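Probable oxidoreductase (Pseudomonas aeruginosa, PDB 4B7C) probably acts as an NADP-dependent oxidoreductase of the medium-chain dehydrogenase/reductase family, reducing or oxidising a substrate beside a Rossmann-fold cofactor domain. Local coordinates at residues L142-P147 with M281-R286; Y138-D143 with V221-V226; D24-V29 with G56-A61; S18-R23 with T319-F324; T31-P36 with Q40-N45. All blocks are in the same frame, centred on the assembly; numbering follows the deposited sequence.

Contact 1: residues L142-P147 with M281-R286; sequences LDVGQP and MDYAQR
The carboxylate of Asp143 is shared between two side chains of 281-286, one oxygen for each. Tyr283 OH donates a short hydrogen bond to Asp143 OD2, 2.6 Å away, meeting it on the anti side and 23° out of the carboxylate plane. The acid oxygen lies at the edge of the phenol ring, and the planes of carboxylate and ring stand 77° apart. On the other branch, Asp143 OD1 faces Arg286 NH1 at 3.6 Å, a long salt bridge that reaches the edge of a guanidinium turned almost square to the carboxylate. A water bonded weakly to both Arg286 NH2 (2.8 Å) and Asp143 OD1 lies beside this ion pair. Val144 adds an apolar flank, its CG2 resting 3.6 Å from Tyr283 OH.

Asp143 CG lies anti to the backbone N (chi1 -169°), which carries the carboxylate off the helix toward both partners. Behind this first shell, Phe139 stacks on Tyr283 and also touches Arg286. Neighbouring Asp282 forms a salt bridge with Arg272 of the second subunit. The contact therefore ties the last turns of helix 132-145 to the 3-10 residues between strand 274-277 and helix 287-299.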
# COMPACT_ATOMS: atom_id res chain seq x y z
N LEU B 142 -14.98 7.03 2.65
CA LEU B 142 -16.04 6.03 2.69
C LEU B 142 -15.83 4.83 1.77
O LEU B 142 -16.14 3.69 2.13
CB LEU B 142 -17.40 6.68 2.40
CG LEU B 142 -17.83 7.79 3.37
CD1 LEU B 142 -19.16 8.40 2.94
CD2 LEU B 142 -17.89 7.28 4.80
N ASP B 143 -15.33 5.08 0.57
CA ASP B 143 -15.14 3.98 -0.40
C ASP B 143 -13.80 3.24 -0.21
O ASP B 143 -13.74 2.04 -0.35
CB ASP B 143 -15.26 4.47 -1.84
CG ASP B 143 -15.34 3.31 -2.82
OD1 ASP B 143 -16.32 2.55 -2.76
OD2 ASP B 143 -14.39 3.18 -3.64
N VAL B 144 -12.75 3.97 0.13
CA VAL B 144 -11.42 3.37 0.30
C VAL B 144 -11.07 3.08 1.78
O VAL B 144 -10.63 1.98 2.13
CB VAL B 144 -10.33 4.26 -0.34
CG1 VAL B 144 -8.97 3.57 -0.32
CG2 VAL B 144 -10.74 4.63 -1.76
N GLY B 145 -11.29 4.06 2.65
CA GLY B 145 -11.04 3.88 4.08
C GLY B 145 -12.01 2.91 4.73
O GLY B 145 -11.65 2.16 5.63
N GLN B 146 -13.26 2.95 4.27
CA GLN B 146 -14.35 2.13 4.81
C GLN B 146 -14.37 2.10 6.35
O GLN B 146 -14.31 1.04 6.97
CB GLN B 146 -14.27 0.71 4.25
CG GLN B 146 -14.36 0.66 2.73
CD GLN B 146 -14.32 -0.75 2.18
OE1 GLN B 146 -13.29 -1.22 1.71
NE2 GLN B 146 -15.45 -1.42 2.25
N PRO B 147 -14.48 3.27 6.97
CA PRO B 147 -14.49 3.29 8.43
C PRO B 147 -15.75 2.67 8.99
O PRO B 147 -16.80 2.73 8.38
CB PRO B 147 -14.44 4.79 8.75
CG PRO B 147 -15.19 5.41 7.62
CD PRO B 147 -14.82 4.59 6.41
N MET B 281 -11.94 12.32 -9.37
CA MET B 281 -12.60 12.25 -10.69
C MET B 281 -13.03 10.84 -11.09
O MET B 281 -13.94 10.67 -11.89
CB MET B 281 -11.71 12.84 -11.76
CG MET B 281 -10.65 11.80 -12.33
SD MET B 281 -8.97 12.31 -12.95
CE MET B 281 -9.34 12.71 -14.66
N ASP B 282 -12.38 9.83 -10.51
CA ASP B 282 -12.78 8.44 -10.75
C ASP B 282 -14.20 8.17 -10.26
O ASP B 282 -14.82 7.18 -10.64
CB ASP B 282 -11.82 7.44 -10.09
CG ASP B 282 -10.45 7.40 -10.75
OD1 ASP B 282 -10.29 7.98 -11.83
OD2 ASP B 282 -9.53 6.78 -10.19
N TYR B 283 -14.70 9.04 -9.38
CA TYR B 283 -16.03 8.88 -8.78
C TYR B 283 -17.11 9.79 -9.40
O TYR B 283 -18.22 9.88 -8.87
CB TYR B 283 -15.95 9.11 -7.26
CG TYR B 283 -15.18 8.05 -6.52
CD1 TYR B 283 -13.80 8.12 -6.42
CD2 TYR B 283 -15.82 6.95 -5.96
CE1 TYR B 283 -13.07 7.14 -5.76
CE2 TYR B 283 -15.09 5.97 -5.30
CZ TYR B 283 -13.71 6.08 -5.21
OH TYR B 283 -12.97 5.12 -4.54
N ALA B 284 -16.80 10.40 -10.53
CA ALA B 284 -17.68 11.37 -11.20
C ALA B 284 -19.13 10.90 -11.33
O ALA B 284 -20.05 11.66 -11.08
CB ALA B 284 -17.13 11.78 -12.57
N GLN B 285 -19.31 9.64 -11.69
CA GLN B 285 -20.65 9.08 -11.88
C GLN B 285 -21.48 9.05 -10.59
O GLN B 285 -22.70 8.96 -10.65
CB GLN B 285 -20.56 7.67 -12.45
CG GLN B 285 -21.89 7.01 -12.83
CD GLN B 285 -21.76 5.67 -13.53
OE1 GLN B 285 -20.73 5.36 -14.15
NE2 GLN B 285 -22.82 4.88 -13.46
N ARG B 286 -20.81 9.10 -9.46
CA ARG B 286 -21.47 9.02 -8.16
C ARG B 286 -21.58 10.38 -7.47
O ARG B 286 -22.08 10.47 -6.37
CB ARG B 286 -20.75 8.01 -7.27
CG ARG B 286 -20.94 6.58 -7.75
CD ARG B 286 -19.97 5.62 -7.06
NE ARG B 286 -20.24 5.52 -5.62
CZ ARG B 286 -19.56 4.76 -4.75
NH1 ARG B 286 -18.54 4.00 -5.14
NH2 ARG B 286 -19.91 4.76 -3.47
O HOH W 1 -18.37 4.86 -1.13

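Contact 2: residues Y138-D143 with V221-V226; sequences YFALLD and VFFDNV
Apolar packing carries this contact, with the ring of Phe223 set against the backbone and side chains of Ala140 and Leu141. Phe223 CE2 is the atom that does most of the touching. Ala140 CB approaches the ring obliquely and lies 3.7 Å from Phe223 CE2. Leu141 CB sits at the ring edge, in its plane, 4.0 Å from Phe223 CE2. The backbone also takes part, because Leu141 N comes to the same edge, 3.7 Å from Phe223 CE2. A trans first torsion (chi1 -165°) extends the Phe223 ring away from the strand, and its outer edge thereby reaches the helix. Farther out on the same leucine, Leu141 CD1 meets Val221 CG1, two residues before Phe223 on the strand, more loosely at 4.3 Å.

Between the two segments the contact is apolar; a polar cluster forms where the strand ends. There Asp224 OD1 accepts from Val226 N at 3.0 Å, an Asx turn in which the donor stands above the carboxylate plane. The same oxygen also receives Ser156 OG and Gly227 N, so several bonds hold this buried acid in place.

Apolar neighbours extend the packing: Val162 and Ala166 of helix 161-172 touch Phe223, and Val245 from the adjoining strand touches both Phe223 and Ala140. The axes of helix residues 138-143 and strand residues 221-224 run nearly antiparallel, at 160°, and approach to 9.7 Å. A helix laid in this way over a parallel sheet of strand order 3-2-1-4-5-6 is the layered packing characteristic of the Rossmann fold, here the probable NADP-binding domain.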
# COMPACT_ATOMS: atom_id res chain seq x y z
N TYR B 138 -15.20 12.65 0.96
CA TYR B 138 -16.35 11.75 0.99
C TYR B 138 -16.02 10.38 0.40
O TYR B 138 -16.19 9.35 1.06
CB TYR B 138 -17.49 12.39 0.19
CG TYR B 138 -18.79 11.64 0.24
CD1 TYR B 138 -19.73 11.90 1.24
CD2 TYR B 138 -19.12 10.71 -0.74
CE1 TYR B 138 -20.93 11.22 1.28
CE2 TYR B 138 -20.32 10.02 -0.71
CZ TYR B 138 -21.22 10.28 0.30
OH TYR B 138 -22.43 9.62 0.33
N PHE B 139 -15.53 10.37 -0.83
CA PHE B 139 -15.28 9.10 -1.52
C PHE B 139 -14.02 8.39 -1.01
O PHE B 139 -14.03 7.18 -0.83
CB PHE B 139 -15.27 9.27 -3.04
CG PHE B 139 -16.64 9.56 -3.59
CD1 PHE B 139 -17.62 8.59 -3.57
CD2 PHE B 139 -16.95 10.81 -4.09
CE1 PHE B 139 -18.89 8.86 -4.04
CE2 PHE B 139 -18.22 11.10 -4.55
CZ PHE B 139 -19.19 10.12 -4.53
N ALA B 140 -12.97 9.14 -0.75
CA ALA B 140 -11.72 8.56 -0.23
C ALA B 140 -11.95 7.88 1.12
O ALA B 140 -11.58 6.72 1.32
CB ALA B 140 -10.64 9.61 -0.13
N LEU B 141 -12.62 8.58 2.03
CA LEU B 141 -12.89 8.01 3.36
C LEU B 141 -13.83 6.83 3.28
O LEU B 141 -13.51 5.75 3.77
CB LEU B 141 -13.49 9.06 4.32
CG LEU B 141 -13.79 8.51 5.73
CD1 LEU B 141 -12.48 8.14 6.43
CD2 LEU B 141 -14.59 9.50 6.58
N LEU B 142 -14.98 7.03 2.65
CA LEU B 142 -16.04 6.03 2.69
C LEU B 142 -15.83 4.83 1.77
O LEU B 142 -16.14 3.69 2.13
CB LEU B 142 -17.40 6.68 2.40
CG LEU B 142 -17.83 7.79 3.37
CD1 LEU B 142 -19.16 8.40 2.94
CD2 LEU B 142 -17.89 7.28 4.80
N ASP B 143 -15.33 5.08 0.57
CA ASP B 143 -15.14 3.98 -0.40
C ASP B 143 -13.80 3.24 -0.21
O ASP B 143 -13.74 2.04 -0.35
CB ASP B 143 -15.26 4.47 -1.84
CG ASP B 143 -15.34 3.31 -2.82
OD1 ASP B 143 -16.32 2.55 -2.76
OD2 ASP B 143 -14.39 3.18 -3.64
N VAL B 221 -7.94 3.59 10.42
CA VAL B 221 -7.94 4.29 9.14
C VAL B 221 -7.05 5.50 9.23
O VAL B 221 -7.19 6.31 10.15
CB VAL B 221 -9.33 4.75 8.69
CG1 VAL B 221 -9.23 5.54 7.39
CG2 VAL B 221 -10.27 3.57 8.55
N PHE B 222 -6.11 5.60 8.30
CA PHE B 222 -5.32 6.80 8.14
C PHE B 222 -5.65 7.46 6.81
O PHE B 222 -5.43 6.90 5.73
CB PHE B 222 -3.82 6.52 8.26
CG PHE B 222 -2.96 7.74 8.09
CD1 PHE B 222 -3.27 8.94 8.73
CD2 PHE B 222 -1.82 7.71 7.30
CE1 PHE B 222 -2.48 10.06 8.58
CE2 PHE B 222 -1.02 8.83 7.15
CZ PHE B 222 -1.36 10.01 7.79
N PHE B 223 -6.19 8.67 6.92
CA PHE B 223 -6.50 9.52 5.77
C PHE B 223 -5.33 10.45 5.58
O PHE B 223 -5.15 11.40 6.36
CB PHE B 223 -7.81 10.31 6.04
CG PHE B 223 -8.42 10.94 4.81
CD1 PHE B 223 -7.78 11.95 4.12
CD2 PHE B 223 -9.67 10.53 4.36
CE1 PHE B 223 -8.35 12.52 3.00
CE2 PHE B 223 -10.25 11.11 3.24
CZ PHE B 223 -9.58 12.09 2.55
N ASP B 224 -4.55 10.21 4.53
CA ASP B 224 -3.30 10.95 4.31
C ASP B 224 -3.36 11.99 3.21
O ASP B 224 -3.57 11.67 2.03
CB ASP B 224 -2.13 9.99 4.03
CG ASP B 224 -0.77 10.68 4.12
OD1 ASP B 224 -0.66 11.78 4.72
OD2 ASP B 224 0.22 10.12 3.61
N ASN B 225 -3.17 13.24 3.61
CA ASN B 225 -3.10 14.38 2.68
C ASN B 225 -1.70 14.96 2.56
O ASN B 225 -1.47 15.81 1.73
CB ASN B 225 -4.04 15.50 3.14
CG ASN B 225 -5.49 15.08 3.09
OD1 ASN B 225 -6.01 14.77 2.02
ND2 ASN B 225 -6.14 15.04 4.25
N VAL B 226 -0.78 14.52 3.42
CA VAL B 226 0.51 15.21 3.55
C VAL B 226 1.73 14.34 3.28
O VAL B 226 2.72 14.81 2.72
CB VAL B 226 0.64 15.87 4.95
CG1 VAL B 226 -0.58 16.74 5.24
CG2 VAL B 226 0.81 14.83 6.04

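Contact 3: residues D24-V29 with G56-A61; sequences DTFSFV and GWMNDA
The ring of Phe26 receives Met58 obliquely, neither squarely over a face nor at an edge, while one face is covered by its own neighbour Thr25. Thr25 CG2 stands 4.0 Å above that face, over the ring centre. Met58 SD comes from the same side but near the far end of the ring, 4.5 Å from the centroid of Phe26 and 61° off the ring normal. A second aromatic ring, Phe316, meets Phe26 edge-to-face.

Met58 SD lies 3.4 Å from Phe26 CZ, a close Met-aromatic contact, and Phe26 CE1 follows at 3.9 Å. Thr25 CG2 also reaches Met58 SD at 4.1 Å, so the sulfur rests against a methyl group as well as the ring. The Met58 chain runs straight through CG and then bends at its last torsion (chi3 -83°), turning the terminal methyl aside and leaving the sulfur to lead. On Thr25 the methyl is the branch that faces the sulfur, and its hydroxyl is engaged with Gly22 N.

Phe26 opens strand 26-32 and Thr25 just precedes it; the strand pairs antiparallel with strand 7-13, and Leu13 of that partner touches both Thr25 and Met58. Leu320 of helix 316-321 packs on Phe26 and Met58. The sulfur-aromatic pair thus joins the end of helix 53-58 to the two-stranded sheet, with helix 316-321 alongside.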
# COMPACT_ATOMS: atom_id res chain seq x y z
N ASP B 24 8.35 34.92 -11.11
CA ASP B 24 8.60 34.73 -12.55
C ASP B 24 7.92 33.42 -13.05
O ASP B 24 7.97 33.10 -14.24
CB ASP B 24 10.12 34.73 -12.88
CG ASP B 24 10.77 36.16 -12.98
OD1 ASP B 24 10.13 37.03 -12.40
OD2 ASP B 24 11.89 36.45 -13.58
N THR B 25 7.28 32.69 -12.14
CA THR B 25 6.66 31.40 -12.47
C THR B 25 5.47 31.58 -13.43
O THR B 25 5.29 30.80 -14.37
CB THR B 25 6.17 30.67 -11.21
OG1 THR B 25 7.28 30.51 -10.30
CG2 THR B 25 5.63 29.30 -11.57
N PHE B 26 4.70 32.64 -13.20
CA PHE B 26 3.54 32.95 -14.04
C PHE B 26 3.68 34.26 -14.81
O PHE B 26 4.34 35.18 -14.36
CB PHE B 26 2.27 33.01 -13.20
CG PHE B 26 2.02 31.78 -12.40
CD1 PHE B 26 1.51 30.65 -13.00
CD2 PHE B 26 2.28 31.76 -11.04
CE1 PHE B 26 1.28 29.51 -12.27
CE2 PHE B 26 2.05 30.62 -10.30
CZ PHE B 26 1.55 29.49 -10.91
N SER B 27 3.05 34.30 -15.98
CA SER B 27 2.95 35.53 -16.79
C SER B 27 1.50 36.01 -16.84
O SER B 27 0.60 35.25 -17.20
CB SER B 27 3.50 35.35 -18.21
OG SER B 27 4.88 35.02 -18.18
N PHE B 28 1.30 37.27 -16.49
CA PHE B 28 -0.02 37.89 -16.53
C PHE B 28 -0.25 38.49 -17.91
O PHE B 28 0.40 39.46 -18.30
CB PHE B 28 -0.14 38.93 -15.43
CG PHE B 28 -1.55 39.32 -15.15
CD1 PHE B 28 -2.54 38.35 -15.08
CD2 PHE B 28 -1.88 40.64 -14.93
CE1 PHE B 28 -3.84 38.68 -14.82
CE2 PHE B 28 -3.18 40.99 -14.67
CZ PHE B 28 -4.17 40.01 -14.62
N VAL B 29 -1.17 37.90 -18.67
CA VAL B 29 -1.35 38.28 -20.07
C VAL B 29 -2.80 38.68 -20.37
O VAL B 29 -3.76 38.16 -19.78
CB VAL B 29 -0.77 37.22 -21.05
CG1 VAL B 29 -1.12 37.58 -22.48
CG2 VAL B 29 0.74 37.13 -20.87
N GLY B 56 1.88 20.28 -8.15
CA GLY B 56 2.14 19.12 -8.99
C GLY B 56 1.84 19.39 -10.45
O GLY B 56 2.54 18.92 -11.35
N TRP B 57 0.77 20.14 -10.71
CA TRP B 57 0.34 20.44 -12.09
C TRP B 57 1.35 21.28 -12.81
O TRP B 57 1.39 21.28 -14.05
CB TRP B 57 -1.00 21.17 -12.12
CG TRP B 57 -2.11 20.45 -11.42
CD1 TRP B 57 -2.20 19.10 -11.13
CD2 TRP B 57 -3.38 21.03 -10.94
NE1 TRP B 57 -3.37 18.82 -10.49
CE2 TRP B 57 -4.12 19.93 -10.35
CE3 TRP B 57 -3.93 22.30 -10.93
CZ2 TRP B 57 -5.37 20.11 -9.77
CZ3 TRP B 57 -5.18 22.48 -10.35
CH2 TRP B 57 -5.89 21.42 -9.77
N MET B 58 2.14 22.02 -12.04
CA MET B 58 3.19 22.86 -12.61
C MET B 58 4.48 22.10 -12.94
O MET B 58 5.28 22.54 -13.78
CB MET B 58 3.53 24.00 -11.64
CG MET B 58 2.48 25.10 -11.63
SD MET B 58 2.93 26.46 -10.49
CE MET B 58 2.36 25.81 -8.93
N ASN B 59 4.69 20.97 -12.26
CA ASN B 59 5.87 20.14 -12.47
C ASN B 59 5.81 19.29 -13.74
O ASN B 59 4.73 18.79 -14.10
CB ASN B 59 6.09 19.23 -11.25
CG ASN B 59 6.68 19.95 -10.07
OD1 ASN B 59 7.29 21.01 -10.19
ND2 ASN B 59 6.51 19.38 -8.89
N ASP B 60 6.97 19.11 -14.37
CA ASP B 60 7.12 18.31 -15.58
C ASP B 60 7.47 16.89 -15.15
O ASP B 60 8.61 16.52 -14.86
CB ASP B 60 8.14 18.91 -16.57
CG ASP B 60 7.84 18.53 -18.02
OD1 ASP B 60 6.84 17.82 -18.29
OD2 ASP B 60 8.61 18.95 -18.90
N ALA B 61 6.42 16.10 -15.08
CA ALA B 61 6.47 14.84 -14.38
C ALA B 61 5.18 14.16 -14.73
O ALA B 61 4.15 14.80 -14.81
CB ALA B 61 6.57 15.07 -12.88

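Contact 4: residues S18-R23 with T319-F324; sequences SGLPGR and TLLKLF
Leu321 packs against Leu20 and Pro21 of the loop between strands 7-13 and 26-32, so that the C-terminal helix 316-321 covers this part of the GroES-like domain. In medium-chain dehydrogenases this domain is completed by the C-terminal part of the chain, and this apolar contact is one of the places where the two parts meet.

Followed from its base, the Leu321 side chain leaves the helix aslant to the loop. Its first torsion places CG anti to the carbonyl carbon (chi1 -67°), and this swings the branch toward Pro21. Leu321 CG comes 4.2 Å from Pro21 O, and at the fork one methyl, CD1, remains 3.9 Å from that same oxygen. The other methyl, CD2, makes the fullest contact: it lies 3.3 Å from Pro21 O and passes alongside the proline ring, where Pro21 CG sits 4.0 Å away. Proline and leucine slide past each other in opposite directions, while Leu20 crosses the tip obliquely, with Leu20 CG 4.1 Å from Leu321 CD2.

Nearby residues frame the patch. Arg55 of helix 53-58 touches Pro21 and Phe324, Asn254 touches Leu20, Pro21 and Phe324, and a salt bridge from Arg23 NH1 to Glu318 OE1 fastens the same loop to helix 316-321. One further apolar touch extends the packing along the second segment: Leu20 CD1 reaches Phe324 CB at 4.4 Å.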
# COMPACT_ATOMS: atom_id res chain seq x y z
N SER B 18 11.56 25.85 -9.47
CA SER B 18 12.41 25.09 -8.58
C SER B 18 11.99 25.43 -7.19
O SER B 18 12.15 26.56 -6.79
CB SER B 18 13.85 25.59 -8.74
OG SER B 18 14.63 24.67 -9.44
N GLY B 19 11.51 24.44 -6.44
CA GLY B 19 11.03 24.67 -5.10
C GLY B 19 9.74 25.47 -5.08
O GLY B 19 8.79 25.12 -5.79
N LEU B 20 9.72 26.53 -4.29
CA LEU B 20 8.52 27.34 -4.13
C LEU B 20 8.30 28.17 -5.40
O LEU B 20 9.26 28.69 -5.96
CB LEU B 20 8.63 28.28 -2.91
CG LEU B 20 7.40 28.56 -2.05
CD1 LEU B 20 6.86 27.31 -1.37
CD2 LEU B 20 7.69 29.65 -1.03
N PRO B 21 7.04 28.28 -5.88
CA PRO B 21 6.81 29.14 -7.04
C PRO B 21 7.03 30.59 -6.67
O PRO B 21 6.71 31.03 -5.56
CB PRO B 21 5.34 28.88 -7.42
CG PRO B 21 4.73 28.12 -6.30
CD PRO B 21 5.82 27.60 -5.41
N GLY B 22 7.53 31.33 -7.65
CA GLY B 22 7.99 32.67 -7.40
C GLY B 22 7.30 33.63 -8.32
O GLY B 22 6.27 33.33 -8.94
N ARG B 23 7.87 34.83 -8.42
CA ARG B 23 7.22 35.89 -9.15
C ARG B 23 7.43 35.78 -10.65
O ARG B 23 6.74 36.46 -11.39
CB ARG B 23 7.59 37.28 -8.61
CG ARG B 23 7.10 37.54 -7.19
CD ARG B 23 5.56 37.52 -7.04
NE ARG B 23 4.91 38.74 -7.54
CZ ARG B 23 3.65 39.08 -7.27
NH1 ARG B 23 2.87 38.35 -6.47
NH2 ARG B 23 3.17 40.20 -7.80
N THR B 319 -1.43 34.92 -3.65
CA THR B 319 -2.46 34.18 -2.92
C THR B 319 -2.16 32.69 -2.93
O THR B 319 -2.36 32.02 -1.93
CB THR B 319 -3.86 34.44 -3.50
OG1 THR B 319 -4.14 35.85 -3.51
CG2 THR B 319 -4.91 33.71 -2.67
N LEU B 320 -1.63 32.21 -4.04
CA LEU B 320 -1.19 30.81 -4.14
C LEU B 320 -0.16 30.40 -3.09
O LEU B 320 -0.21 29.28 -2.58
CB LEU B 320 -0.64 30.52 -5.55
CG LEU B 320 -0.37 29.03 -5.85
CD1 LEU B 320 -1.61 28.17 -5.63
CD2 LEU B 320 0.16 28.79 -7.26
N LEU B 321 0.78 31.29 -2.77
CA LEU B 321 1.82 31.04 -1.75
C LEU B 321 1.25 30.85 -0.37
O LEU B 321 1.78 30.06 0.42
CB LEU B 321 2.84 32.17 -1.71
CG LEU B 321 3.68 32.23 -2.99
CD1 LEU B 321 4.84 33.21 -2.88
CD2 LEU B 321 4.21 30.85 -3.39
N LYS B 322 0.13 31.53 -0.09
CA LYS B 322 -0.56 31.43 1.19
C LYS B 322 -0.99 30.00 1.49
O LYS B 322 -1.19 29.61 2.64
CB LYS B 322 -1.78 32.36 1.18
CG LYS B 322 -2.62 32.39 2.45
CD LYS B 322 -3.78 33.38 2.33
CE LYS B 322 -4.52 33.57 3.65
NZ LYS B 322 -5.74 34.41 3.42
N LEU B 323 -1.15 29.22 0.42
CA LEU B 323 -1.53 27.82 0.51
C LEU B 323 -0.45 27.00 1.21
O LEU B 323 -0.75 26.04 1.92
CB LEU B 323 -1.76 27.28 -0.90
CG LEU B 323 -2.92 26.28 -1.07
CD1 LEU B 323 -4.10 26.55 -0.16
CD2 LEU B 323 -3.36 26.30 -2.53
N PHE B 324 0.81 27.39 1.03
CA PHE B 324 1.94 26.65 1.61
C PHE B 324 2.57 27.32 2.82
O PHE B 324 3.71 27.00 3.17
CB PHE B 324 3.02 26.42 0.57
CG PHE B 324 2.53 25.78 -0.69
CD1 PHE B 324 2.22 24.42 -0.73
CD2 PHE B 324 2.39 26.53 -1.84
CE1 PHE B 324 1.78 23.83 -1.90
CE2 PHE B 324 1.95 25.95 -3.01
CZ PHE B 324 1.63 24.60 -3.05

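Contact 5: residues T31-P36 with Q40-N45; sequences TPLGEP and QILVKN
This is a compact apolar packing contact at the edge of the GroES-like domain, where the chain leaving strand 26-32 folds back against the beginning of strand 41-49. The strands themselves belong to different sheets, and the two are joined here by side-chain packing rather than a backbone ladder.

Leu42 is its centre on the strand. The CB of Leu42 lies 4.0 Å from Pro36 CD and 4.1 Å from Pro36 CG, so one side of the proline ring rests against the root of the side chain. Farther out, Leu42 CD1 meets Leu33 CD1 at 4.1 Å, methyl to methyl, as the two leucines pass at an angle. The first torsion of Leu42 is trans (chi1 164°), which lets its methyls reach Leu33. Val84 and Ile107, from the strands on either side of 41-49, also touch Leu42, and Val84 packs on Pro36 as well.

Gln40 completes the contact: its CB sits 4.0 Å from Pro36 CB, and the side chain is extended beyond CG. The carboxamide oxygen accepts a hydrogen bond from Ala37 N, holding the short turn after the proline, and this same oxygen, Gln40 OE1, comes 3.7 Å from Pro36 CA.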
# COMPACT_ATOMS: atom_id res chain seq x y z
N THR B 31 -5.60 38.80 -23.26
CA THR B 31 -5.94 38.15 -24.51
C THR B 31 -7.33 38.59 -24.95
O THR B 31 -8.23 38.75 -24.12
CB THR B 31 -5.93 36.62 -24.34
OG1 THR B 31 -4.67 36.22 -23.80
CG2 THR B 31 -6.14 35.92 -25.69
N PRO B 32 -7.53 38.78 -26.27
CA PRO B 32 -8.88 39.11 -26.70
C PRO B 32 -9.85 37.96 -26.45
O PRO B 32 -9.53 36.80 -26.73
CB PRO B 32 -8.74 39.37 -28.21
CG PRO B 32 -7.28 39.42 -28.50
CD PRO B 32 -6.58 38.69 -27.39
N LEU B 33 -11.03 38.30 -25.95
CA LEU B 33 -12.04 37.29 -25.66
C LEU B 33 -12.64 36.78 -26.97
O LEU B 33 -13.26 37.55 -27.70
CB LEU B 33 -13.15 37.85 -24.78
CG LEU B 33 -14.23 36.86 -24.36
CD1 LEU B 33 -13.63 35.71 -23.56
CD2 LEU B 33 -15.30 37.59 -23.56
N GLY B 34 -12.50 35.48 -27.22
CA GLY B 34 -13.09 34.88 -28.42
C GLY B 34 -14.57 34.56 -28.28
O GLY B 34 -15.24 35.03 -27.35
N GLU B 35 -15.09 33.77 -29.21
CA GLU B 35 -16.47 33.27 -29.16
C GLU B 35 -16.43 31.75 -29.11
O GLU B 35 -15.54 31.15 -29.69
CB GLU B 35 -17.31 33.82 -30.34
CG GLU B 35 -16.85 33.47 -31.73
CD GLU B 35 -17.72 34.11 -32.82
OE1 GLU B 35 -17.82 35.34 -32.73
OE2 GLU B 35 -18.29 33.44 -33.73
N PRO B 36 -17.36 31.12 -28.39
CA PRO B 36 -17.32 29.66 -28.41
C PRO B 36 -17.68 29.11 -29.78
O PRO B 36 -18.59 29.60 -30.44
CB PRO B 36 -18.39 29.26 -27.39
CG PRO B 36 -19.35 30.39 -27.40
CD PRO B 36 -18.51 31.61 -27.61
N GLN B 40 -18.83 23.94 -27.71
CA GLN B 40 -18.17 24.67 -26.62
C GLN B 40 -19.14 25.55 -25.84
O GLN B 40 -20.24 25.86 -26.30
CB GLN B 40 -17.04 25.55 -27.18
CG GLN B 40 -15.96 24.77 -27.93
CD GLN B 40 -14.79 25.66 -28.33
OE1 GLN B 40 -14.95 26.86 -28.53
NE2 GLN B 40 -13.60 25.07 -28.46
N ILE B 41 -18.69 25.97 -24.66
CA ILE B 41 -19.39 26.98 -23.87
C ILE B 41 -18.45 28.14 -23.52
O ILE B 41 -17.22 27.99 -23.52
CB ILE B 41 -20.02 26.41 -22.60
CG1 ILE B 41 -18.94 25.93 -21.62
CG2 ILE B 41 -21.01 25.30 -22.95
CD1 ILE B 41 -19.53 25.50 -20.28
N LEU B 42 -19.06 29.29 -23.26
CA LEU B 42 -18.36 30.48 -22.75
C LEU B 42 -18.84 30.73 -21.34
O LEU B 42 -20.05 30.93 -21.11
CB LEU B 42 -18.61 31.71 -23.64
CG LEU B 42 -18.27 33.10 -23.04
CD1 LEU B 42 -16.80 33.21 -22.68
CD2 LEU B 42 -18.67 34.28 -23.92
N VAL B 43 -17.90 30.73 -20.41
CA VAL B 43 -18.20 30.88 -18.99
C VAL B 43 -17.50 32.11 -18.40
O VAL B 43 -16.31 32.33 -18.64
CB VAL B 43 -17.77 29.66 -18.16
CG1 VAL B 43 -17.94 29.94 -16.67
CG2 VAL B 43 -18.55 28.41 -18.55
N LYS B 44 -18.26 32.92 -17.65
CA LYS B 44 -17.67 33.99 -16.85
C LYS B 44 -17.21 33.39 -15.53
O LYS B 44 -18.03 32.94 -14.74
CB LYS B 44 -18.66 35.13 -16.59
CG LYS B 44 -18.12 36.21 -15.65
CD LYS B 44 -16.96 37.00 -16.26
CE LYS B 44 -16.13 37.76 -15.22
NZ LYS B 44 -14.97 36.98 -14.67
N ASN B 45 -15.90 33.35 -15.32
CA ASN B 45 -15.36 32.75 -14.10
C ASN B 45 -15.64 33.65 -12.90
O ASN B 45 -15.39 34.85 -12.94
CB ASN B 45 -13.86 32.48 -14.24
CG ASN B 45 -13.54 31.47 -15.33
OD1 ASN B 45 -14.43 30.81 -15.88
ND2 ASN B 45 -12.24 31.32 -15.63

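How the contacts relate
From the N terminus, contact 4 opens first at 18-23, followed by contact 3 at 24-29 and contact 5 at 31-36. Contact 5 closes almost at once, at 40-45, and contact 3 encloses it by closing at 56-61. Contacts 2 and 1 then start together on helix 132-145, sharing Leu142 and Asp143; contact 2 closes at strand 219-224 and contact 1 later, at 281-286. Contact 4 closes last, at 319-324, and spans all the others. Contacts 3 and 4 touch through Leu320 and Met58 within the GroES-like part, whereas contacts 1 and 2, which overlap along the chain, tie helix 132-145 to the Rossmann part, their centres about 26 to 30 Å from those two.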